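Local atomic coordinates of SAR-endolysin (Enterobacteria phage P1, PDB entry 1XJU), a protein that hydrolyses the beta-1,4 linkages of host peptidoglycan to lyse the cell, after release from the membrane and a disulfide exchange that activates it. Residues 22-25 with 26-29; 5-8 with 9-12. All blocks are in the same frame, centred on the assembly; numbering follows the deposited sequence.

Contact 1 of 2, residues 22-25 with 26-29; sequences MCPA and GVWT
Trp28 turns the edge of its indole toward the carbonyls of Cys23 and Pro24, at the start of a 3-10 turn, and so braces a turn already closed by its backbone, in the loop between helices 13-18 and 46-67 of the phage lysozyme fold. The turn is defined by two i to i+3 backbone bonds: Val27 N to Pro24 O, 3.1 Å with an N-H...O angle of 172°, and Trp28 N to Ala25 O, almost as straight. At the entrance to the turn, the carbonyl oxygens of Cys23 and Pro24 form a polar ledge, and the five-membered ring of the indole lies against it edge-on. Trp28 NE1 donates to Cys23 O at 2.9 Å, and the oxygen sits 4° from the ring plane; from the carbonyl's point of view the donor stands above the plane and not on a lone pair. Beside it Trp28 CD1 abuts Pro24 O at 3.2 Å, so two neighbouring atoms of one ring edge meet two consecutive carbonyls; the NE1 bond probably restricts rotation of the indole. The ring reaches the ledge because CG stands anti to the carbonyl carbon of Trp28, chi1 -68°. Val27 supplies a second bump: its CG2 branch drops into the hollow between Cys23 CB, 3.5 Å away, and Pro24 O, with Pro24 CD farther off. Cys23 O has another donor, Asn87 ND2, and Tyr21 meets the Trp28 ring edge-to-face. Cys23, an active-site residue of the enzyme, is tied up through SG in the disulfide to Cys16 that marks the inactive form. Its sulfur is turned anti to its own carbonyl carbon, which leaves CB as the atom facing the turn, 4.0 Å from Trp28 NE1.

Contact 2 of 2, residues 5-8 with 9-12; sequences AGLE and LIGN
Leu9 and Ile10 press their side chains against the carbonyl oxygens of the preceding helical turn. This is the C-terminal end of helix 4-10, where the i to i+4 ladder runs out. Ile10 N reaches Gly6 O at 3.0 Å, and Gly11 N reaches Leu7 O at 2.9 Å, whereas the bond from Leu9 N to Ala5 O is weak. The tight side lies over Gly6: Ile10 CG1 and Leu9 CB each come within 3.5 Å of Gly6 O, and Leu9 CG lies near Ala5 O. Beyond them, Ile10 is covered by helices 46-67 and 75-88, and Leu9 by 75-88 and 137-151. The Leu7 and Glu8 side is looser. Leu7 CD2 only grazes Ile10 CD1 at 4.4 Å, and Glu8, extended beyond CG, lies exposed. Gly11 ends the helix with a positive phi of 71°, and Asn12 then N-caps the next helix through OD1 to Gly15 N. A water donates to both Leu7 O, 2.8 Å, and Gly11 O. Leu7 O thus accepts two hydrogen bonds, one from Gly11 N and one from this bridging water, which implies that solvent takes part in satisfying the carbonyls where the helix ends.

Contact 2 precedes contact 1 in the chain, with helix 13-18 between them, and their centres lie 15 Å apart. They nevertheless meet through a packing contact, Met22 SD to Leu9 O at 4.0 Å. Both also lean on the same neighbours: Trp53 touches Pro24 and Ile10, and Phe86 likewise packs on both residues. Of the active-site residues, Glu14 follows contact 2 in the sequence and Cys23 belongs to contact 1. The side chain of Glu14, probably catalytic, lies about 8 Å from Gly11 and about 10 Å from the side chain of Cys23, itself about 10 Å from that of Ile10. With Cys23 in disulfide linkage to Cys16, this arrangement represents the inactive enzyme.

Contact 1 of 2, residues 22-25 with 26-29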
# COMPACT_ATOMS: atom_id res chain seq x y z
N MET A 22 -0.67 -11.02 0.70
CA MET A 22 -1.42 -10.34 1.75
C MET A 22 -0.54 -9.80 2.90
O MET A 22 -1.01 -9.20 3.84
CB MET A 22 -2.47 -11.32 2.24
CG MET A 22 -3.35 -11.72 1.04
SD MET A 22 -4.28 -10.38 0.27
CE MET A 22 -3.97 -10.75 -1.37
N CYS A 23 0.76 -10.12 2.88
CA CYS A 23 1.62 -9.78 3.98
C CYS A 23 1.97 -8.31 4.03
O CYS A 23 2.04 -7.63 3.03
CB CYS A 23 2.89 -10.62 3.92
SG CYS A 23 2.58 -12.41 4.03
N PRO A 24 2.21 -7.80 5.23
CA PRO A 24 2.59 -6.42 5.39
C PRO A 24 3.95 -6.17 4.73
O PRO A 24 4.84 -7.08 4.69
CB PRO A 24 2.68 -6.24 6.89
CG PRO A 24 2.95 -7.58 7.43
CD PRO A 24 2.16 -8.50 6.52
N ALA A 25 4.18 -4.95 4.29
CA ALA A 25 5.36 -4.57 3.51
C ALA A 25 6.67 -5.06 4.11
O ALA A 25 7.56 -5.43 3.36
CB ALA A 25 5.39 -3.07 3.42
N GLY A 26 6.80 -4.92 5.42
CA GLY A 26 8.05 -5.16 6.05
C GLY A 26 8.56 -6.60 5.96
O GLY A 26 9.72 -6.83 6.29
N VAL A 27 7.74 -7.56 5.56
CA VAL A 27 8.19 -8.94 5.43
C VAL A 27 8.42 -9.36 4.00
O VAL A 27 8.73 -10.52 3.76
CB VAL A 27 7.30 -9.94 6.22
CG1 VAL A 27 7.23 -9.55 7.65
CG2 VAL A 27 5.93 -10.10 5.58
N TRP A 28 8.33 -8.42 3.04
CA TRP A 28 8.62 -8.74 1.63
C TRP A 28 10.12 -8.57 1.38
O TRP A 28 10.57 -7.84 0.49
CB TRP A 28 7.88 -7.80 0.68
CG TRP A 28 6.41 -7.97 0.64
CD1 TRP A 28 5.51 -7.83 1.69
CD2 TRP A 28 5.64 -8.31 -0.52
NE1 TRP A 28 4.23 -8.04 1.22
CE2 TRP A 28 4.29 -8.33 -0.13
CE3 TRP A 28 5.95 -8.57 -1.86
CZ2 TRP A 28 3.25 -8.64 -1.02
CZ3 TRP A 28 4.88 -8.84 -2.74
CH2 TRP A 28 3.58 -8.91 -2.30
N THR A 29 10.93 -9.35 2.10
CA THR A 29 12.37 -9.23 2.15
C THR A 29 13.08 -10.54 1.92
O THR A 29 14.30 -10.58 2.04
CB THR A 29 12.79 -8.67 3.55
OG1 THR A 29 12.18 -9.43 4.60
CG2 THR A 29 12.31 -7.23 3.71

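Contact 2 of 2, residues 5-8 with 9-12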
# COMPACT_ATOMS: atom_id res chain seq x y z
N ALA A 5 -14.81 -2.81 3.74
CA ALA A 5 -14.31 -3.18 2.43
C ALA A 5 -12.78 -3.14 2.43
O ALA A 5 -12.13 -4.00 1.83
CB ALA A 5 -14.87 -2.20 1.37
N GLY A 6 -12.19 -2.12 3.03
CA GLY A 6 -10.73 -2.05 3.10
C GLY A 6 -10.14 -3.20 3.88
O GLY A 6 -9.11 -3.73 3.54
N LEU A 7 -10.80 -3.55 4.99
CA LEU A 7 -10.38 -4.65 5.82
C LEU A 7 -10.48 -5.98 5.13
O LEU A 7 -9.64 -6.84 5.37
CB LEU A 7 -11.06 -4.62 7.18
CG LEU A 7 -10.68 -3.45 8.11
CD1 LEU A 7 -11.54 -3.44 9.37
CD2 LEU A 7 -9.20 -3.46 8.45
N GLU A 8 -11.42 -6.17 4.19
CA GLU A 8 -11.42 -7.37 3.36
C GLU A 8 -10.20 -7.45 2.50
O GLU A 8 -9.69 -8.53 2.30
CB GLU A 8 -12.65 -7.47 2.45
CG GLU A 8 -13.96 -7.73 3.21
CD GLU A 8 -15.16 -7.89 2.31
OE1 GLU A 8 -15.08 -7.74 1.06
OE2 GLU A 8 -16.23 -8.15 2.85
N LEU A 9 -9.74 -6.32 1.95
CA LEU A 9 -8.59 -6.31 1.11
C LEU A 9 -7.32 -6.58 1.93
O LEU A 9 -6.41 -7.23 1.43
CB LEU A 9 -8.43 -4.98 0.36
CG LEU A 9 -9.59 -4.70 -0.60
CD1 LEU A 9 -9.42 -3.35 -1.22
CD2 LEU A 9 -9.77 -5.77 -1.64
N ILE A 10 -7.24 -6.00 3.12
CA ILE A 10 -6.06 -6.23 3.98
C ILE A 10 -6.00 -7.67 4.50
O ILE A 10 -4.94 -8.28 4.57
CB ILE A 10 -6.04 -5.22 5.11
CG1 ILE A 10 -5.75 -3.82 4.56
CG2 ILE A 10 -5.06 -5.62 6.22
CD1 ILE A 10 -5.99 -2.68 5.54
N GLY A 11 -7.16 -8.23 4.82
CA GLY A 11 -7.19 -9.57 5.30
C GLY A 11 -6.61 -9.70 6.69
O GLY A 11 -6.61 -8.81 7.47
N ASN A 12 -6.05 -10.89 6.98
CA ASN A 12 -5.59 -11.20 8.32
C ASN A 12 -4.29 -11.95 8.22
O ASN A 12 -3.84 -12.36 7.16
CB ASN A 12 -6.68 -11.95 9.12
CG ASN A 12 -7.15 -13.19 8.43
OD1 ASN A 12 -6.33 -14.03 8.07
ND2 ASN A 12 -8.47 -13.34 8.26
O HOH W 1 -9.07 -7.47 8.03